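Local coordinates for mitochondrial dynamics protein MID49 (Mus musculus, PDB 4WOY), which recruits the fission mediator dynamin-related protein 1 to the mitochondrial outer membrane and regulates its GTPase activity, this chain being a C-terminal piece predicted to be cytoplasmic, at residues Ser251-Val256 / Glu281-Ser286; Leu292-His295 / Asn301-Gly304; Leu233-Ile238 / Leu277-Phe282; Arg218-Gln223 / Leu260-Val265; His68-Ala73 / Leu209-Thr214. The protein carries 1 engineered substitution. All blocks are in the same frame, centred on the assembly; numbering follows the deposited sequence.

Contact 1. Residues Ser251-Val256 / Glu281-Ser286; sequences SHLTQV and EFLVGS
Val-256 reaches helix 272-288 with both of its methyl groups. CG2 rests chiefly on Leu-283, 3.8 Å from its CG, and also borders the ring of Phe-282, while CG1 meets Phe-282 only, lying 4.0 Å from its CD2 and approaching that ring obliquely. The first torsion of Val-256 (178°) sets CG1 anti to the backbone N and CG2 beside it, which lets the two methyls divide their work in this way. One turn earlier on the same helix, Leu-253 adds a methyl-to-methyl touch, its CD2 standing 3.7 Å from CD1 of Leu-283; the two leucine side chains meet at roughly a right angle. Leu-283 is thus gripped at two points by residues three apart.

This is apolar helix-to-helix packing inside the Mab-21-type HhH/H2TH-like region, with no hydrogen bond between the segments. The local axes come no closer than 10.6 Å and run at 111° to one another, so side chains alone bridge the gap.

Outside this first shell, the ring of Phe-282 is stacked by His-259 and has OG of Ser-286 over one face, toward the rim. Separately, that OG donates a 2.7 Å bond to the backbone O of Phe-282, an oxygen that also accepts the backbone N of Ser-286. Leu-235 of helix 228-241 packs against Leu-253.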
# COMPACT_ATOMS: atom_id res chain seq x y z
N SER A 251 -2.99 4.41 -4.36
CA SER A 251 -4.36 3.98 -4.09
C SER A 251 -5.39 4.83 -4.81
O SER A 251 -6.41 4.32 -5.28
CB SER A 251 -4.64 4.01 -2.58
OG SER A 251 -4.56 5.33 -2.12
N HIS A 252 -5.13 6.14 -4.90
CA HIS A 252 -6.01 7.06 -5.61
C HIS A 252 -6.14 6.70 -7.07
O HIS A 252 -7.26 6.62 -7.63
CB HIS A 252 -5.49 8.48 -5.53
CG HIS A 252 -5.40 9.00 -4.14
ND1 HIS A 252 -4.31 8.76 -3.32
CD2 HIS A 252 -6.27 9.75 -3.41
CE1 HIS A 252 -4.52 9.33 -2.15
NE2 HIS A 252 -5.69 9.93 -2.17
N LEU A 253 -4.97 6.53 -7.71
CA LEU A 253 -4.91 6.36 -9.15
C LEU A 253 -5.36 4.94 -9.52
O LEU A 253 -5.83 4.69 -10.63
CB LEU A 253 -3.49 6.67 -9.66
CG LEU A 253 -3.02 8.10 -9.32
CD1 LEU A 253 -1.50 8.22 -9.35
CD2 LEU A 253 -3.66 9.11 -10.27
N THR A 254 -5.23 4.01 -8.57
CA THR A 254 -5.78 2.67 -8.76
C THR A 254 -7.27 2.74 -9.04
O THR A 254 -7.81 2.04 -9.91
CB THR A 254 -5.55 1.82 -7.51
OG1 THR A 254 -4.14 1.57 -7.36
CG2 THR A 254 -6.34 0.49 -7.57
N GLN A 255 -7.94 3.60 -8.29
CA GLN A 255 -9.38 3.77 -8.40
C GLN A 255 -9.74 4.26 -9.80
O GLN A 255 -10.74 3.84 -10.39
CB GLN A 255 -9.87 4.76 -7.33
CG GLN A 255 -10.25 4.15 -6.00
CD GLN A 255 -9.60 2.81 -5.70
OE1 GLN A 255 -10.14 1.77 -6.06
NE2 GLN A 255 -8.48 2.83 -5.01
N VAL A 256 -8.90 5.15 -10.32
CA VAL A 256 -9.08 5.70 -11.65
C VAL A 256 -8.97 4.61 -12.68
O VAL A 256 -9.79 4.53 -13.57
CB VAL A 256 -8.05 6.78 -12.00
CG1 VAL A 256 -8.30 7.25 -13.42
CG2 VAL A 256 -8.15 7.95 -11.01
N GLU A 281 -9.05 13.09 -17.28
CA GLU A 281 -10.40 13.60 -17.38
C GLU A 281 -11.24 13.17 -16.21
O GLU A 281 -11.99 13.97 -15.63
CB GLU A 281 -11.05 13.12 -18.67
CG GLU A 281 -10.82 14.04 -19.85
CD GLU A 281 -11.35 13.49 -21.16
OE1 GLU A 281 -12.13 12.50 -21.13
OE2 GLU A 281 -10.99 14.05 -22.21
N PHE A 282 -11.12 11.90 -15.87
CA PHE A 282 -11.89 11.33 -14.79
C PHE A 282 -11.44 11.96 -13.48
O PHE A 282 -12.27 12.31 -12.62
CB PHE A 282 -11.73 9.80 -14.76
CG PHE A 282 -12.50 9.15 -13.67
CD1 PHE A 282 -13.86 8.96 -13.80
CD2 PHE A 282 -11.88 8.76 -12.50
CE1 PHE A 282 -14.59 8.39 -12.79
CE2 PHE A 282 -12.61 8.17 -11.48
CZ PHE A 282 -13.97 8.00 -11.63
N LEU A 283 -10.13 12.15 -13.33
CA LEU A 283 -9.58 12.74 -12.12
C LEU A 283 -10.14 14.15 -11.93
O LEU A 283 -10.65 14.48 -10.85
CB LEU A 283 -8.06 12.77 -12.18
CG LEU A 283 -7.33 11.59 -11.55
CD1 LEU A 283 -5.89 11.50 -12.04
CD2 LEU A 283 -7.34 11.74 -10.06
N VAL A 284 -10.09 14.95 -13.00
CA VAL A 284 -10.56 16.33 -12.94
C VAL A 284 -12.05 16.40 -12.59
O VAL A 284 -12.48 17.25 -11.80
CB VAL A 284 -10.30 17.06 -14.28
CG1 VAL A 284 -11.21 18.27 -14.44
CG2 VAL A 284 -8.84 17.50 -14.39
N GLY A 285 -12.83 15.46 -13.11
CA GLY A 285 -14.24 15.38 -12.80
C GLY A 285 -14.45 15.01 -11.34
O GLY A 285 -15.26 15.61 -10.65
N SER A 286 -13.69 14.02 -10.87
CA SER A 286 -13.75 13.58 -9.48
C SER A 286 -13.40 14.71 -8.53
O SER A 286 -14.00 14.84 -7.46
CB SER A 286 -12.78 12.42 -9.24
OG SER A 286 -12.96 11.38 -10.19

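Contact 2. Residues Leu292-His295 / Asn301-Gly304; sequences LPCH and NLLG
Asn-301 meets Leu-292 through its side-chain amide oxygen. From CB the side chain extends anti to the backbone N (chi1 175°), which brings its amide beside the start of the opposite segment. The oxygen OD1 takes a nearly straight bond from the backbone N of Leu-292 (2.9 Å, 170° at the hydrogen) and a second from the backbone N of Leu-303, 3.0 Å away. These two donors approach from opposite faces of the amide plane, both well out of it. The bond from Leu-303 makes an Asx turn, nested in the type I beta turn from Asn-301 to Gly-304. At the other tip, ND2 donates to the carbonyl of Ala-290.

Backbone and apolar contacts fill in the rest of this short, weakly bonded hairpin-like pairing, in which Pro-293 and Asn-301 form an antiparallel non-hydrogen-bonded pair. Leu-302 N donates to Leu-292 O at 2.7 Å, and Leu-292 CB packs 3.7 Å from CG of Leu-303. Cys-294 SG lies 4.2 Å from CG of Leu-302. The side chain of Leu-292 also touches Phe-282 and Ser-286 of helix 272-288.

With OD1 bonded to both segments and ND2 to Ala-290, just before 292-295, one amide is fixed against rotation and its oxygen joins two backbone N-H groups that the short strand pairing does not itself connect.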
# COMPACT_ATOMS: atom_id res chain seq x y z
N LEU A 292 -13.82 10.59 -4.93
CA LEU A 292 -13.14 9.49 -5.60
C LEU A 292 -13.26 8.25 -4.73
O LEU A 292 -12.40 8.00 -3.89
CB LEU A 292 -11.67 9.83 -5.85
CG LEU A 292 -10.89 8.78 -6.64
CD1 LEU A 292 -11.55 8.58 -7.98
CD2 LEU A 292 -9.41 9.17 -6.79
N PRO A 293 -14.37 7.52 -4.86
CA PRO A 293 -14.64 6.37 -3.99
C PRO A 293 -13.78 5.13 -4.30
O PRO A 293 -13.37 4.99 -5.44
CB PRO A 293 -16.13 6.08 -4.23
CG PRO A 293 -16.46 6.72 -5.54
CD PRO A 293 -15.51 7.86 -5.74
N CYS A 294 -13.51 4.26 -3.32
CA CYS A 294 -12.79 3.01 -3.61
C CYS A 294 -13.64 2.05 -4.39
O CYS A 294 -14.78 1.82 -4.04
CB CYS A 294 -12.33 2.28 -2.36
SG CYS A 294 -10.76 2.71 -1.77
N HIS A 295 -13.06 1.44 -5.41
CA HIS A 295 -13.78 0.49 -6.25
C HIS A 295 -14.36 -0.67 -5.43
O HIS A 295 -15.51 -1.07 -5.64
CB HIS A 295 -12.86 -0.04 -7.34
CG HIS A 295 -13.59 -0.81 -8.40
ND1 HIS A 295 -13.68 -2.19 -8.39
CD2 HIS A 295 -14.31 -0.40 -9.47
CE1 HIS A 295 -14.39 -2.59 -9.43
NE2 HIS A 295 -14.78 -1.53 -10.10
N ASN A 301 -14.12 7.60 0.53
CA ASN A 301 -13.85 8.64 -0.43
C ASN A 301 -12.37 9.03 -0.33
O ASN A 301 -11.93 9.64 0.65
CB ASN A 301 -14.78 9.82 -0.18
CG ASN A 301 -14.48 11.00 -1.07
OD1 ASN A 301 -13.70 10.90 -2.04
ND2 ASN A 301 -15.10 12.13 -0.77
N LEU A 302 -11.59 8.67 -1.35
CA LEU A 302 -10.15 8.90 -1.27
C LEU A 302 -9.78 10.38 -1.33
O LEU A 302 -8.63 10.74 -1.11
CB LEU A 302 -9.42 8.11 -2.37
CG LEU A 302 -9.34 6.60 -2.08
CD1 LEU A 302 -8.28 5.96 -2.93
CD2 LEU A 302 -9.05 6.32 -0.62
N LEU A 303 -10.76 11.22 -1.64
CA LEU A 303 -10.57 12.67 -1.64
C LEU A 303 -11.17 13.34 -0.43
O LEU A 303 -11.18 14.56 -0.35
CB LEU A 303 -11.15 13.31 -2.90
CG LEU A 303 -10.55 13.02 -4.26
CD1 LEU A 303 -11.28 13.87 -5.25
CD2 LEU A 303 -9.02 13.27 -4.26
N GLY A 304 -11.70 12.54 0.49
CA GLY A 304 -12.45 13.05 1.63
C GLY A 304 -11.68 13.95 2.57
O GLY A 304 -12.21 14.93 3.10

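Contact 3. Residues Leu233-Ile238 / Leu277-Phe282; sequences LLLCGI and LQALEF
Ala-279 is the first residue along 277-282 to meet 233-238, and it does so with its single methyl. That CB points at Leu-235 and lies 4.0 Å from its CD1 and 4.1 Å from its CD2, so the fork of the leucine straddles the alanine methyl almost evenly. The small side chain lets the leucine end come close to the helix surface; the closest pair of CA atoms, those of Leu-235 and Ala-279, is 8.4 Å apart.

Leu-280 follows. Its CB does not aim at the partner helix, but the end of the side chain swings nearer, and CD2 comes to 4.2 Å from CD2 of Leu-235. The two leucines pass alongside each other in opposite directions. The fork of Leu-235 is shared: CD1 serves Ala-279 alone, CD2 serves both Ala-279 and Leu-280.

One leucine on one helix against two consecutive residues on the other makes this a narrow, wholly apolar touch, burying about 103 Å² in total without a hydrogen bond. All three participants are buried. Segment 277-282 belongs to the Mab-21-type HhH/H2TH-like region, and helix 228-241 precedes it in the chain.

Further helices close round the pair. Helix 250-261 contributes Val-257 against Leu-235 and Val-256 against Ala-279, while Phe-276, earlier on helix 272-288, also packs on Leu-235. On another flank of helix 228-241, Phe-9 of the N-terminal helix 2-14 touches Leu-234 and Ile-238, placing the contact where three helices of the C-terminal half converge close to the start of the chain.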
# COMPACT_ATOMS: atom_id res chain seq x y z
N LEU A 233 1.12 2.70 -13.51
CA LEU A 233 2.52 3.08 -13.24
C LEU A 233 2.88 4.44 -13.84
O LEU A 233 3.58 5.23 -13.21
CB LEU A 233 3.47 2.01 -13.75
CG LEU A 233 3.53 0.84 -12.77
CD1 LEU A 233 4.21 -0.38 -13.40
CD2 LEU A 233 4.25 1.27 -11.50
N LEU A 234 2.36 4.71 -15.04
CA LEU A 234 2.49 6.02 -15.66
C LEU A 234 1.90 7.14 -14.81
O LEU A 234 2.54 8.17 -14.56
CB LEU A 234 1.79 6.05 -17.02
CG LEU A 234 2.68 5.69 -18.17
CD1 LEU A 234 1.82 5.54 -19.39
CD2 LEU A 234 3.74 6.78 -18.34
N LEU A 235 0.65 6.94 -14.39
CA LEU A 235 -0.04 7.96 -13.65
C LEU A 235 0.71 8.27 -12.39
O LEU A 235 0.83 9.43 -11.99
CB LEU A 235 -1.48 7.55 -13.31
CG LEU A 235 -2.40 7.44 -14.51
CD1 LEU A 235 -3.67 6.66 -14.14
CD2 LEU A 235 -2.72 8.82 -15.03
N CYS A 236 1.24 7.22 -11.77
CA CYS A 236 1.99 7.39 -10.54
C CYS A 236 3.24 8.23 -10.77
O CYS A 236 3.53 9.15 -10.00
CB CYS A 236 2.40 6.03 -9.95
SG CYS A 236 1.14 5.18 -9.01
N GLY A 237 3.98 7.90 -11.84
CA GLY A 237 5.23 8.58 -12.13
C GLY A 237 5.06 10.06 -12.40
O GLY A 237 5.87 10.89 -11.99
N ILE A 238 3.97 10.40 -13.06
CA ILE A 238 3.67 11.78 -13.37
C ILE A 238 3.26 12.57 -12.15
O ILE A 238 3.69 13.70 -11.96
CB ILE A 238 2.58 11.85 -14.43
CG1 ILE A 238 3.22 11.54 -15.77
CG2 ILE A 238 1.97 13.22 -14.49
CD1 ILE A 238 2.33 11.66 -16.89
N LEU A 277 -5.36 10.06 -21.19
CA LEU A 277 -6.06 11.34 -21.18
C LEU A 277 -7.41 11.16 -20.49
O LEU A 277 -7.82 11.97 -19.65
CB LEU A 277 -6.23 11.90 -22.59
CG LEU A 277 -4.92 12.20 -23.32
CD1 LEU A 277 -5.12 12.74 -24.75
CD2 LEU A 277 -4.01 13.10 -22.52
N GLN A 278 -8.07 10.05 -20.80
CA GLN A 278 -9.33 9.70 -20.15
C GLN A 278 -9.21 9.63 -18.63
O GLN A 278 -10.14 10.01 -17.93
CB GLN A 278 -9.84 8.36 -20.67
CG GLN A 278 -11.32 8.21 -20.52
CD GLN A 278 -11.78 6.82 -20.85
OE1 GLN A 278 -11.05 6.06 -21.49
NE2 GLN A 278 -13.00 6.49 -20.44
N ALA A 279 -8.09 9.11 -18.12
CA ALA A 279 -7.81 9.11 -16.68
C ALA A 279 -7.70 10.52 -16.10
O ALA A 279 -8.24 10.79 -15.04
CB ALA A 279 -6.53 8.36 -16.39
N LEU A 280 -7.00 11.41 -16.79
CA LEU A 280 -6.87 12.77 -16.30
C LEU A 280 -8.25 13.41 -16.26
O LEU A 280 -8.57 14.19 -15.37
CB LEU A 280 -5.93 13.61 -17.17
CG LEU A 280 -4.46 13.22 -17.28
CD1 LEU A 280 -3.67 14.42 -17.78
CD2 LEU A 280 -3.87 12.70 -15.99
N GLU A 281 -9.05 13.09 -17.28
CA GLU A 281 -10.40 13.60 -17.38
C GLU A 281 -11.24 13.17 -16.21
O GLU A 281 -11.99 13.97 -15.63
CB GLU A 281 -11.05 13.12 -18.67
CG GLU A 281 -10.82 14.04 -19.85
CD GLU A 281 -11.35 13.49 -21.16
OE1 GLU A 281 -12.13 12.50 -21.13
OE2 GLU A 281 -10.99 14.05 -22.21
N PHE A 282 -11.12 11.90 -15.87
CA PHE A 282 -11.89 11.33 -14.79
C PHE A 282 -11.44 11.96 -13.48
O PHE A 282 -12.27 12.31 -12.62
CB PHE A 282 -11.73 9.80 -14.76
CG PHE A 282 -12.50 9.15 -13.67
CD1 PHE A 282 -13.86 8.96 -13.80
CD2 PHE A 282 -11.88 8.76 -12.50
CE1 PHE A 282 -14.59 8.39 -12.79
CE2 PHE A 282 -12.61 8.17 -11.48
CZ PHE A 282 -13.97 8.00 -11.63

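Contact 4. Residues Arg218-Gln223 / Leu260-Val265; sequences RALDDQ and LGEEEV
Leu-220 and Gly-261 face each other with their CA atoms 7.6 Å apart, at the point where helix 250-261 ends and Glu-262 leaves helical backbone angles as the centre of an inverse gamma turn. Here the end of a helix of the Mab-21-type HhH/H2TH-like region meets helix 210-224. Leu-220 points at this helix end, and a single methyl does the touching. Its CD1 lies 3.8 Å from the carbonyl O of Gly-261 and 3.9 Å from OE2 of Glu-262. Glu-262 starts out in the other direction from its CA, but a bend at chi2 (-75°) folds the carboxylate back toward the leucine, and the two side chains cross at about a right angle.

Both oxygens have arginine partners. OE2 of Glu-262 forms a salt bridge with Arg-216, one turn before Leu-220 on its own helix, and the carbonyl of Gly-261 accepts from NE of Arg-228, whose side chain also touches Leu-220.

The contact is therefore a hydrocarbon laid against two polar atoms that arginines already engage. Its attraction across the segments is van der Waals in kind, and the charged pairing beside it is what would be expected to fix the carboxylate in place.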
# COMPACT_ATOMS: atom_id res chain seq x y z
N ARG A 218 -4.43 -7.41 -12.75
CA ARG A 218 -3.72 -8.49 -13.40
C ARG A 218 -4.71 -9.37 -14.15
O ARG A 218 -4.44 -9.77 -15.28
CB ARG A 218 -2.94 -9.32 -12.38
CG ARG A 218 -2.33 -10.58 -12.99
CD ARG A 218 -1.29 -11.23 -12.10
NE ARG A 218 -0.28 -10.29 -11.64
CZ ARG A 218 -0.18 -9.87 -10.38
NH1 ARG A 218 -1.04 -10.31 -9.46
NH2 ARG A 218 0.77 -9.01 -10.04
N ALA A 219 -5.86 -9.64 -13.54
CA ALA A 219 -6.87 -10.49 -14.17
C ALA A 219 -7.37 -9.89 -15.47
O ALA A 219 -7.48 -10.59 -16.49
CB ALA A 219 -8.01 -10.71 -13.24
N LEU A 220 -7.66 -8.60 -15.43
CA LEU A 220 -8.15 -7.88 -16.60
C LEU A 220 -7.13 -7.82 -17.73
O LEU A 220 -7.48 -8.01 -18.89
CB LEU A 220 -8.56 -6.45 -16.22
CG LEU A 220 -9.80 -6.28 -15.35
CD1 LEU A 220 -9.89 -4.86 -14.81
CD2 LEU A 220 -11.03 -6.64 -16.15
N ASP A 221 -5.88 -7.55 -17.40
CA ASP A 221 -4.85 -7.40 -18.42
C ASP A 221 -4.50 -8.73 -19.08
O ASP A 221 -4.16 -8.77 -20.25
CB ASP A 221 -3.58 -6.78 -17.83
CG ASP A 221 -3.62 -5.26 -17.86
OD1 ASP A 221 -4.53 -4.68 -18.49
OD2 ASP A 221 -2.72 -4.65 -17.22
N ASP A 222 -4.57 -9.80 -18.30
CA ASP A 222 -4.16 -11.11 -18.79
C ASP A 222 -5.10 -11.64 -19.87
O ASP A 222 -4.67 -12.40 -20.73
CB ASP A 222 -4.07 -12.10 -17.63
CG ASP A 222 -2.78 -11.96 -16.85
OD1 ASP A 222 -2.13 -10.90 -16.94
OD2 ASP A 222 -2.42 -12.91 -16.12
N GLN A 223 -6.36 -11.22 -19.83
CA GLN A 223 -7.34 -11.67 -20.82
C GLN A 223 -7.32 -10.93 -22.18
O GLN A 223 -7.86 -11.45 -23.15
CB GLN A 223 -8.76 -11.62 -20.24
CG GLN A 223 -9.29 -10.26 -19.89
CD GLN A 223 -10.50 -10.35 -18.99
OE1 GLN A 223 -10.75 -11.38 -18.35
NE2 GLN A 223 -11.28 -9.28 -18.93
N LEU A 260 -11.89 3.01 -15.35
CA LEU A 260 -11.76 2.93 -16.80
C LEU A 260 -11.54 1.48 -17.20
O LEU A 260 -12.17 0.99 -18.13
CB LEU A 260 -10.58 3.77 -17.30
CG LEU A 260 -10.43 5.23 -16.87
CD1 LEU A 260 -9.31 5.90 -17.62
CD2 LEU A 260 -11.72 5.98 -17.10
N GLY A 261 -10.67 0.80 -16.44
CA GLY A 261 -10.27 -0.56 -16.75
C GLY A 261 -11.40 -1.56 -16.73
O GLY A 261 -11.38 -2.54 -17.49
N GLU A 262 -12.42 -1.29 -15.91
CA GLU A 262 -13.60 -2.13 -15.82
C GLU A 262 -14.52 -1.81 -16.97
O GLU A 262 -15.71 -1.60 -16.77
CB GLU A 262 -14.36 -1.95 -14.50
CG GLU A 262 -13.71 -2.50 -13.22
CD GLU A 262 -13.79 -4.01 -13.10
OE1 GLU A 262 -14.70 -4.61 -13.71
OE2 GLU A 262 -12.95 -4.60 -12.37
N GLU A 263 -13.97 -1.74 -18.18
CA GLU A 263 -14.78 -1.58 -19.37
C GLU A 263 -14.17 -2.33 -20.55
O GLU A 263 -12.95 -2.44 -20.67
CB GLU A 263 -14.93 -0.11 -19.75
CG GLU A 263 -15.69 0.70 -18.74
CD GLU A 263 -15.93 2.09 -19.23
OE1 GLU A 263 -15.74 2.31 -20.44
OE2 GLU A 263 -16.30 2.95 -18.41
N GLU A 264 -15.05 -2.80 -21.44
CA GLU A 264 -14.60 -3.46 -22.65
C GLU A 264 -14.34 -2.35 -23.65
O GLU A 264 -15.18 -2.03 -24.50
CB GLU A 264 -15.65 -4.45 -23.17
CG GLU A 264 -16.11 -5.51 -22.16
CD GLU A 264 -15.18 -6.71 -22.08
OE1 GLU A 264 -14.10 -6.68 -22.71
OE2 GLU A 264 -15.53 -7.69 -21.39
N VAL A 265 -13.16 -1.76 -23.53
CA VAL A 265 -12.75 -0.64 -24.35
C VAL A 265 -11.25 -0.88 -24.62
O VAL A 265 -10.67 -1.78 -24.03
CB VAL A 265 -13.10 0.70 -23.62
CG1 VAL A 265 -12.25 1.88 -24.05
CG2 VAL A 265 -14.58 1.01 -23.83

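Contact 5. Residues His68-Ala73 / Leu209-Thr214; sequences HVRLLA and LYPVET
Arg-70 sets its CD over a face of the Tyr-210 ring and its guanidinium against the CB and CD2 side of the tyrosine, and this is the close-packed part of the contact. NH1 comes to 3.5 Å from CB of Tyr-210, and CD2 of the ring sits 3.8 Å from CZ of Arg-70, above the centre of the guanidinium plane. The two flat groups are tilted by 31° to each other, and the side chains run past each other in opposite directions. Bends at chi2 and chi3 (chi3 -47°) bring the arginine down onto the tyrosine, while Tyr-210 holds its ring anti to the backbone N.

Here the central sheet of the nucleotidyltransferase-like domain meets the first turn of helix 210-224: strand 69-74, paired with strands 52-54 and 173-182, supplies the arginine, and the helix follows one residue after strand 205-208. Asp-208, just ahead of the helix, links the two sides, since it makes a salt bridge to NH2 of Arg-70 and also accepts the backbone N of Tyr-210. The tyrosine hydroxyl is bonded in turn to Asp-59.

Toward Pro-211 the fit slackens. CG and CD of the proline each stand 4.0 Å from NH2 of Arg-70, the former oblique to the guanidinium, and the two side chains cross at about a right angle. Arg-70 and Pro-211 are both partly exposed, whereas Tyr-210 is buried, with Trp-250 meeting its ring at an inclined angle and CG2 of Thr-214 over one ring face.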
# COMPACT_ATOMS: atom_id res chain seq x y z
N HIS A 68 6.76 2.12 -1.70
CA HIS A 68 7.23 1.31 -0.58
C HIS A 68 7.23 -0.16 -0.97
O HIS A 68 6.50 -0.59 -1.87
CB HIS A 68 6.34 1.48 0.66
CG HIS A 68 6.49 2.80 1.32
ND1 HIS A 68 7.41 3.74 0.91
CD2 HIS A 68 5.83 3.35 2.38
CE1 HIS A 68 7.32 4.81 1.68
NE2 HIS A 68 6.37 4.59 2.58
N VAL A 69 8.08 -0.92 -0.30
CA VAL A 69 8.08 -2.35 -0.41
C VAL A 69 7.39 -2.89 0.84
O VAL A 69 7.82 -2.61 1.98
CB VAL A 69 9.50 -2.89 -0.56
CG1 VAL A 69 9.50 -4.42 -0.66
CG2 VAL A 69 10.17 -2.21 -1.76
N ARG A 70 6.30 -3.63 0.64
CA ARG A 70 5.55 -4.16 1.78
C ARG A 70 6.26 -5.35 2.41
O ARG A 70 6.73 -6.26 1.71
CB ARG A 70 4.12 -4.52 1.36
CG ARG A 70 3.64 -3.71 0.17
CD ARG A 70 2.16 -3.37 0.20
NE ARG A 70 1.31 -4.51 0.52
CZ ARG A 70 0.05 -4.39 0.90
NH1 ARG A 70 -0.52 -3.20 0.98
NH2 ARG A 70 -0.65 -5.48 1.19
N LEU A 71 6.40 -5.30 3.73
CA LEU A 71 6.88 -6.43 4.49
C LEU A 71 5.72 -6.85 5.41
O LEU A 71 5.43 -6.21 6.43
CB LEU A 71 8.13 -6.05 5.27
CG LEU A 71 8.97 -7.22 5.76
CD1 LEU A 71 9.27 -8.12 4.58
CD2 LEU A 71 10.25 -6.74 6.41
N LEU A 72 5.03 -7.92 4.99
CA LEU A 72 3.84 -8.40 5.66
C LEU A 72 4.22 -9.35 6.78
O LEU A 72 4.96 -10.29 6.55
CB LEU A 72 2.91 -9.13 4.69
CG LEU A 72 2.38 -8.38 3.48
CD1 LEU A 72 1.19 -9.13 2.89
CD2 LEU A 72 2.01 -6.96 3.85
N ALA A 73 3.74 -9.06 7.99
CA ALA A 73 3.88 -9.94 9.15
C ALA A 73 2.48 -10.39 9.61
O ALA A 73 1.79 -9.67 10.33
CB ALA A 73 4.65 -9.23 10.29
N LEU A 209 -6.89 -2.82 0.62
CA LEU A 209 -7.47 -3.42 -0.59
C LEU A 209 -6.43 -3.72 -1.67
O LEU A 209 -6.77 -4.21 -2.75
CB LEU A 209 -8.56 -2.53 -1.17
CG LEU A 209 -9.79 -2.37 -0.27
CD1 LEU A 209 -10.87 -1.45 -0.87
CD2 LEU A 209 -10.37 -3.75 0.12
N TYR A 210 -5.16 -3.45 -1.38
CA TYR A 210 -4.12 -3.58 -2.39
C TYR A 210 -4.08 -5.00 -3.05
O TYR A 210 -4.06 -5.08 -4.28
CB TYR A 210 -2.74 -3.22 -1.79
CG TYR A 210 -1.59 -3.52 -2.73
CD1 TYR A 210 -1.16 -2.57 -3.66
CD2 TYR A 210 -0.96 -4.76 -2.71
CE1 TYR A 210 -0.13 -2.83 -4.53
CE2 TYR A 210 0.06 -5.04 -3.58
CZ TYR A 210 0.48 -4.07 -4.48
OH TYR A 210 1.50 -4.38 -5.35
N PRO A 211 -4.10 -6.10 -2.27
CA PRO A 211 -4.06 -7.43 -2.91
C PRO A 211 -5.25 -7.71 -3.83
O PRO A 211 -5.10 -8.38 -4.85
CB PRO A 211 -4.07 -8.40 -1.72
CG PRO A 211 -3.52 -7.61 -0.58
CD PRO A 211 -4.09 -6.21 -0.79
N VAL A 212 -6.43 -7.23 -3.46
CA VAL A 212 -7.63 -7.43 -4.27
C VAL A 212 -7.54 -6.63 -5.57
O VAL A 212 -7.88 -7.14 -6.64
CB VAL A 212 -8.89 -7.00 -3.51
CG1 VAL A 212 -10.11 -7.17 -4.40
CG2 VAL A 212 -9.04 -7.79 -2.23
N GLU A 213 -7.09 -5.39 -5.45
CA GLU A 213 -6.96 -4.46 -6.58
C GLU A 213 -5.94 -4.96 -7.60
O GLU A 213 -6.20 -4.92 -8.80
CB GLU A 213 -6.57 -3.06 -6.09
CG GLU A 213 -7.63 -2.40 -5.23
CD GLU A 213 -7.13 -1.17 -4.48
OE1 GLU A 213 -5.91 -1.05 -4.24
OE2 GLU A 213 -7.98 -0.34 -4.09
N THR A 214 -4.78 -5.40 -7.14
CA THR A 214 -3.77 -5.83 -8.10
C THR A 214 -4.16 -7.16 -8.73
O THR A 214 -3.83 -7.41 -9.88
CB THR A 214 -2.35 -5.90 -7.50
OG1 THR A 214 -2.22 -7.08 -6.70
CG2 THR A 214 -2.06 -4.67 -6.65

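From the N terminus, contact 5 comes first and closes the longest loop: 135 residues, including much of the central sheet, separate strand 69-74 from helix 210-224. The same helix then opens contact 4, which ends on helix 250-261. Contact 3 starts within that span, on helix 228-241, and finishes beyond it on helix 272-288, so contacts 3 and 4 cross. Contact 1 opens inside contact 4 and crosses it too, while sharing Glu-281 and Phe-282 with contact 3. Contact 2 closes a short hairpin afterwards, touching contact 1 through Gln-255 and His-295. Gln-255 and Thr-254 also meet Glu-213, bringing helix 250-261 against the start of helix 210-224.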